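PDB 3D1L: putative NADP oxidoreductase BF3122 from Bacteroides fragilis, which is of unproven function but probably works as an NADP-dependent oxidoreductase, pairing a Rossmann-type nucleotide-binding domain with a helical C-terminal domain. Local coordinates for residues 11-16 and 32-37; 23-28 and 132-137. One frame throughout, in Å; residues are numbered along the deposited sequence.

Contact 1 (11-16 and 32-37); sequences TPIVLI and KGFRIV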
loop_
_atom_site.group_PDB
_atom_site.type_symbol
_atom_site.label_atom_id
_atom_site.label_comp_id
_atom_site.label_asym_id
_atom_site.label_seq_id
_atom_site.Cartn_x
_atom_site.Cartn_y
_atom_site.Cartn_z
ATOM N N THR B 11 36.396 6.763 -7.297
ATOM C CA THR B 11 35.780 7.883 -8.022
ATOM C C THR B 11 35.260 8.926 -7.036
ATOM O O THR B 11 34.404 8.600 -6.210
ATOM C CB THR B 11 34.580 7.368 -8.836
ATOM O OG1 THR B 11 35.016 6.331 -9.702
ATOM C CG2 THR B 11 33.909 8.467 -9.657
ATOM N N PRO B 12 35.790 10.172 -7.087
ATOM C CA PRO B 12 35.181 11.176 -6.201
ATOM C C PRO B 12 33.871 11.676 -6.784
ATOM O O PRO B 12 33.811 12.074 -7.948
ATOM C CB PRO B 12 36.234 12.301 -6.133
ATOM C CG PRO B 12 37.038 12.178 -7.402
ATOM C CD PRO B 12 36.942 10.715 -7.849
ATOM N N ILE B 13 32.839 11.646 -5.964
ATOM C CA ILE B 13 31.485 11.977 -6.400
ATOM C C ILE B 13 30.962 13.215 -5.652
ATOM O O ILE B 13 31.131 13.314 -4.441
ATOM C CB ILE B 13 30.527 10.766 -6.152
ATOM C CG1 ILE B 13 31.074 9.492 -6.844
ATOM C CG2 ILE B 13 29.098 11.114 -6.565
ATOM C CD1 ILE B 13 30.330 8.218 -6.520
ATOM N N VAL B 14 30.322 14.134 -6.383
ATOM C CA VAL B 14 29.557 15.263 -5.777
ATOM C C VAL B 14 28.048 15.097 -6.053
ATOM O O VAL B 14 27.638 14.706 -7.166
ATOM C CB VAL B 14 30.080 16.618 -6.296
ATOM C CG1 VAL B 14 29.199 17.803 -5.839
ATOM C CG2 VAL B 14 31.547 16.834 -5.865
ATOM N N LEU B 15 27.223 15.350 -5.032
ATOM C CA LEU B 15 25.772 15.368 -5.232
ATOM C C LEU B 15 25.290 16.781 -5.237
ATOM O O LEU B 15 25.566 17.533 -4.289
ATOM C CB LEU B 15 25.040 14.580 -4.139
ATOM C CG LEU B 15 25.553 13.211 -3.649
ATOM C CD1 LEU B 15 24.379 12.609 -2.944
ATOM C CD2 LEU B 15 25.982 12.257 -4.730
ATOM N N ILE B 16 24.577 17.152 -6.305
ATOM C CA ILE B 16 23.960 18.462 -6.428
ATOM C C ILE B 16 22.474 18.195 -6.219
ATOM O O ILE B 16 21.760 17.749 -7.147
ATOM C CB ILE B 16 24.239 19.164 -7.810
ATOM C CG1 ILE B 16 25.746 19.314 -8.143
ATOM C CG2 ILE B 16 23.571 20.503 -7.876
ATOM C CD1 ILE B 16 26.597 20.051 -7.118
ATOM N N LYS B 32 28.876 1.018 -0.353
ATOM C CA LYS B 32 29.682 0.219 -1.273
ATOM C C LYS B 32 31.127 0.685 -1.350
ATOM O O LYS B 32 31.961 0.071 -2.039
ATOM C CB LYS B 32 29.051 0.163 -2.662
ATOM C CG LYS B 32 27.877 -0.793 -2.732
ATOM C CD LYS B 32 28.267 -2.255 -2.409
ATOM C CE LYS B 32 27.021 -3.107 -2.186
ATOM N NZ LYS B 32 27.339 -4.569 -2.092
ATOM N N GLY B 33 31.430 1.758 -0.626
ATOM C CA GLY B 33 32.806 2.200 -0.474
ATOM C C GLY B 33 33.194 3.343 -1.380
ATOM O O GLY B 33 34.368 3.674 -1.452
ATOM N N PHE B 34 32.217 3.950 -2.067
ATOM C CA PHE B 34 32.485 5.134 -2.900
ATOM C C PHE B 34 32.733 6.361 -2.039
ATOM O O PHE B 34 32.301 6.421 -0.886
ATOM C CB PHE B 34 31.342 5.436 -3.878
ATOM C CG PHE B 34 31.303 4.524 -5.068
ATOM C CD1 PHE B 34 30.639 3.307 -5.005
ATOM C CD2 PHE B 34 31.935 4.892 -6.259
ATOM C CE1 PHE B 34 30.620 2.452 -6.103
ATOM C CE2 PHE B 34 31.923 4.053 -7.363
ATOM C CZ PHE B 34 31.264 2.827 -7.288
ATOM N N ARG B 35 33.429 7.331 -2.621
ATOM C CA ARG B 35 33.812 8.556 -1.953
ATOM C C ARG B 35 32.909 9.719 -2.384
ATOM O O ARG B 35 33.008 10.230 -3.494
ATOM C CB ARG B 35 35.280 8.865 -2.247
ATOM C CG ARG B 35 35.822 10.091 -1.533
ATOM C CD ARG B 35 37.364 10.077 -1.556
ATOM N NE ARG B 35 37.946 11.413 -1.746
ATOM C CZ ARG B 35 38.708 11.777 -2.785
ATOM N NH1 ARG B 35 39.011 10.915 -3.753
ATOM N NH2 ARG B 35 39.181 13.017 -2.854
ATOM N N ILE B 36 32.019 10.111 -1.486
ATOM C CA ILE B 36 31.176 11.271 -1.708
ATOM C C ILE B 36 31.891 12.442 -1.055
ATOM O O ILE B 36 31.976 12.507 0.171
ATOM C CB ILE B 36 29.739 11.034 -1.143
ATOM C CG1 ILE B 36 29.069 9.910 -1.949
ATOM C CG2 ILE B 36 28.910 12.283 -1.260
ATOM C CD1 ILE B 36 28.529 8.846 -1.106
ATOM N N VAL B 37 32.417 13.360 -1.864
ATOM C CA VAL B 37 33.266 14.402 -1.299
ATOM C C VAL B 37 32.456 15.525 -0.667
ATOM O O VAL B 37 32.861 16.064 0.379
ATOM C CB VAL B 37 34.358 14.920 -2.285
ATOM C CG1 VAL B 37 35.193 13.744 -2.801
ATOM C CG2 VAL B 37 33.748 15.662 -3.436
#
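I13 CD1 pushes against F34 on one face of the sheet, meeting ring atom CD2 at 3.7 Å and lying nearly as close to CB, so the methyl sits in the angle between the ring and its own stem. The two side chains cross obliquely. With CG1 anti to the carbonyl carbon (chi1 -55°), the longer branch of I13 starts out beside its own backbone N. T11 CB lies at the edge of the same ring, near its plane. I36 and L15 belong to this face too, with L15 CG resting 4.2 Å from I36 CG2. Helix 20-31 packs against this face, A26 against L15 and L29 against both F34 and I36. The segments are neighbouring parallel strands of a beta-alpha-beta unit, 12-16 and 35-40 joined by helix 20-31, the opening unit of a Rossmann-type domain. Their backbones meet at I13, whose N-H donates to R35 O and whose O receives V37 N, each at 2.9 Å and 156° at the hydrogen. I36 CA adds a CA-H...O contact to I13 O. On the opposite face, P12 CB is a bump shared by two partners: it touches V37 CG1 at 3.8 Å and lies over one face of the R35 guanidinium, displaced toward the rim, 3.9 Å from NH1. The R35 chain leaves with CG anti to the backbone N and bends farther out, at chi3 (142°). Farther along, V14 and V37 set methyl against methyl, CG2 to CG2 at 3.5 Å, tighter than usual van der Waals contact. On its other flank V14 continues the sheet through backbone bonds to L71 and I73 of strand 71-74.

Contact 2 (23-28 and 132-137); sequences TNLAKA and VDFKEI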
loop_
_atom_site.group_PDB
_atom_site.type_symbol
_atom_site.label_atom_id
_atom_site.label_comp_id
_atom_site.label_asym_id
_atom_site.label_seq_id
_atom_site.Cartn_x
_atom_site.Cartn_y
_atom_site.Cartn_z
ATOM N N THR B 23 19.430 11.098 -1.340
ATOM C CA THR B 23 19.760 10.566 -0.018
ATOM C C THR B 23 19.991 9.058 -0.080
ATOM O O THR B 23 21.035 8.561 0.346
ATOM C CB THR B 23 18.641 10.934 0.996
ATOM O OG1 THR B 23 18.633 12.359 1.190
ATOM C CG2 THR B 23 18.814 10.232 2.343
ATOM N N ASN B 24 19.044 8.339 -0.664
ATOM C CA ASN B 24 19.155 6.899 -0.799
ATOM C C ASN B 24 20.299 6.467 -1.725
ATOM O O ASN B 24 21.045 5.558 -1.402
ATOM C CB ASN B 24 17.812 6.314 -1.267
ATOM C CG ASN B 24 16.779 6.247 -0.139
ATOM O OD1 ASN B 24 16.849 5.370 0.722
ATOM N ND2 ASN B 24 15.818 7.176 -0.140
ATOM N N LEU B 25 20.436 7.134 -2.866
ATOM C CA LEU B 25 21.510 6.837 -3.800
ATOM C C LEU B 25 22.852 7.153 -3.168
ATOM O O LEU B 25 23.798 6.429 -3.359
ATOM C CB LEU B 25 21.340 7.618 -5.105
ATOM C CG LEU B 25 22.397 7.458 -6.207
ATOM C CD1 LEU B 25 22.602 5.982 -6.638
ATOM C CD2 LEU B 25 22.037 8.296 -7.420
ATOM N N ALA B 26 22.946 8.241 -2.417
ATOM C CA ALA B 26 24.219 8.549 -1.727
ATOM C C ALA B 26 24.590 7.505 -0.692
ATOM O O ALA B 26 25.739 7.106 -0.626
ATOM C CB ALA B 26 24.209 9.966 -1.109
ATOM N N LYS B 27 23.626 7.051 0.100
ATOM C CA LYS B 27 23.893 6.032 1.130
ATOM C C LYS B 27 24.365 4.692 0.531
ATOM O O LYS B 27 25.301 4.085 1.034
ATOM C CB LYS B 27 22.669 5.828 2.030
ATOM C CG LYS B 27 22.450 6.982 3.045
ATOM C CD LYS B 27 20.971 7.062 3.523
ATOM C CE LYS B 27 20.629 6.036 4.592
ATOM N NZ LYS B 27 19.295 6.279 5.243
ATOM N N ALA B 28 23.735 4.270 -0.569
ATOM C CA ALA B 28 24.097 3.045 -1.251
ATOM C C ALA B 28 25.524 3.126 -1.822
ATOM O O ALA B 28 26.291 2.170 -1.695
ATOM C CB ALA B 28 23.085 2.723 -2.329
ATOM N N VAL B 132 16.087 1.171 1.467
ATOM C CA VAL B 132 15.692 0.247 0.395
ATOM C C VAL B 132 16.871 -0.549 -0.106
ATOM O O VAL B 132 17.982 -0.038 -0.180
ATOM C CB VAL B 132 15.020 0.942 -0.834
ATOM C CG1 VAL B 132 13.707 1.515 -0.446
ATOM C CG2 VAL B 132 15.904 2.015 -1.417
ATOM N N ASP B 133 16.611 -1.803 -0.458
ATOM C CA ASP B 133 17.603 -2.622 -1.098
ATOM C C ASP B 133 17.769 -2.171 -2.551
ATOM O O ASP B 133 16.884 -2.412 -3.415
ATOM C CB ASP B 133 17.187 -4.091 -1.026
ATOM C CG ASP B 133 18.369 -5.039 -1.194
ATOM O OD1 ASP B 133 19.540 -4.558 -1.242
ATOM O OD2 ASP B 133 18.115 -6.270 -1.256
ATOM N N PHE B 134 18.888 -1.492 -2.810
ATOM C CA PHE B 134 19.308 -1.175 -4.175
ATOM C C PHE B 134 19.530 -2.370 -5.109
ATOM O O PHE B 134 19.416 -2.211 -6.331
ATOM C CB PHE B 134 20.528 -0.264 -4.167
ATOM C CG PHE B 134 20.175 1.171 -4.278
ATOM C CD1 PHE B 134 19.671 1.860 -3.168
ATOM C CD2 PHE B 134 20.287 1.823 -5.498
ATOM C CE1 PHE B 134 19.321 3.185 -3.274
ATOM C CE2 PHE B 134 19.929 3.158 -5.626
ATOM C CZ PHE B 134 19.443 3.841 -4.516
ATOM N N LYS B 135 19.810 -3.555 -4.554
ATOM C CA LYS B 135 20.063 -4.739 -5.387
ATOM C C LYS B 135 18.966 -4.992 -6.422
ATOM O O LYS B 135 19.263 -5.375 -7.563
ATOM C CB LYS B 135 20.340 -6.003 -4.563
ATOM C CG LYS B 135 21.687 -5.963 -3.807
ATOM C CD LYS B 135 22.901 -6.122 -4.736
ATOM C CE LYS B 135 24.210 -5.741 -4.019
ATOM N NZ LYS B 135 25.418 -5.974 -4.865
ATOM N N GLU B 136 17.713 -4.747 -6.058
ATOM C CA GLU B 136 16.644 -4.993 -7.022
ATOM C C GLU B 136 16.013 -3.766 -7.712
ATOM O O GLU B 136 14.974 -3.891 -8.365
ATOM C CB GLU B 136 15.609 -5.951 -6.439
ATOM C CG GLU B 136 16.133 -7.400 -6.432
ATOM C CD GLU B 136 16.382 -7.965 -7.842
ATOM O OE1 GLU B 136 15.396 -8.133 -8.586
ATOM O OE2 GLU B 136 17.548 -8.262 -8.202
ATOM N N ILE B 137 16.674 -2.620 -7.607
ATOM C CA ILE B 137 16.215 -1.390 -8.246
ATOM C C ILE B 137 16.607 -1.311 -9.735
ATOM O O ILE B 137 17.794 -1.340 -10.082
ATOM C CB ILE B 137 16.652 -0.099 -7.451
ATOM C CG1 ILE B 137 16.092 -0.163 -6.012
ATOM C CG2 ILE B 137 16.133 1.150 -8.146
ATOM C CD1 ILE B 137 16.479 1.014 -5.098
HETATM O O HOH W 1 18.089 3.145 1.275
#
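F134 and A28 make the central apolar contact, a CH-pi interaction in which A28 CB stands over one face of the phenyl ring, 3.9 Å from its centroid and 22° off the normal. The methyl is displaced toward the rim, so its nearest ring atom is CD1, at 3.6 Å. I137 CD1 occupies the opposite face, over the centre, and the ring is sandwiched between a helix methyl and an isoleucine of its own loop. The far end of the ring reaches helix 20-31 obliquely: CE1 comes to 3.5 Å from N24 O, and CZ packs against L25 CA. L25 crosses the ring at about a right angle, and its chi2 of 56° places CD1 4.0 Å from F134 CE2. P122 and F139, from two strands of the sheet, also touch F134, placing the ring between this helix and the sheet. V132 CG2 makes a loose van der Waals approach to N24 OD1 at 4.1 Å, the two side chains crossing at about a right angle; E212 of the second subunit also packs against V132.

The polar link runs through one water. It donates to N24 OD1 at 2.6 Å and accepts from V132 N at 2.8 Å, bridging the helix side chain to the loop backbone. The amide nitrogen of N24 turns elsewhere, to N20 O and S127 O, which fixes the rotation of the group and directs OD1 to the water. Just before the loop segment, E131 forms a salt bridge with K27, adding a charged tie between helix and loop.

Apolar packing at F134 therefore sets the fit of loop to helix, and the water supplies the sole hydrogen-bonded link between the two segments.

In the fold
Helix 20-31 relates the two contacts, whose centres lie 14 Å apart. It connects the strands paired in contact 1 and supplies segment 23-28 of contact 2. Where the contacts meet, I36 CD1 of contact 1 packs 3.3 Å from A26 O of contact 2. Thus A26 packs on the sheet while A28 meets the loop. K32 NZ and K135 NZ, like charges, come to 3.7 Å. The glycine-rich GxGxxA pattern (G17, G19, A22) lies between strand 12-16 and segment 23-28, consistent with dinucleotide binding there. A bound 2-mercapto-propion aldehyde is about 10 Å from the V132 side chain.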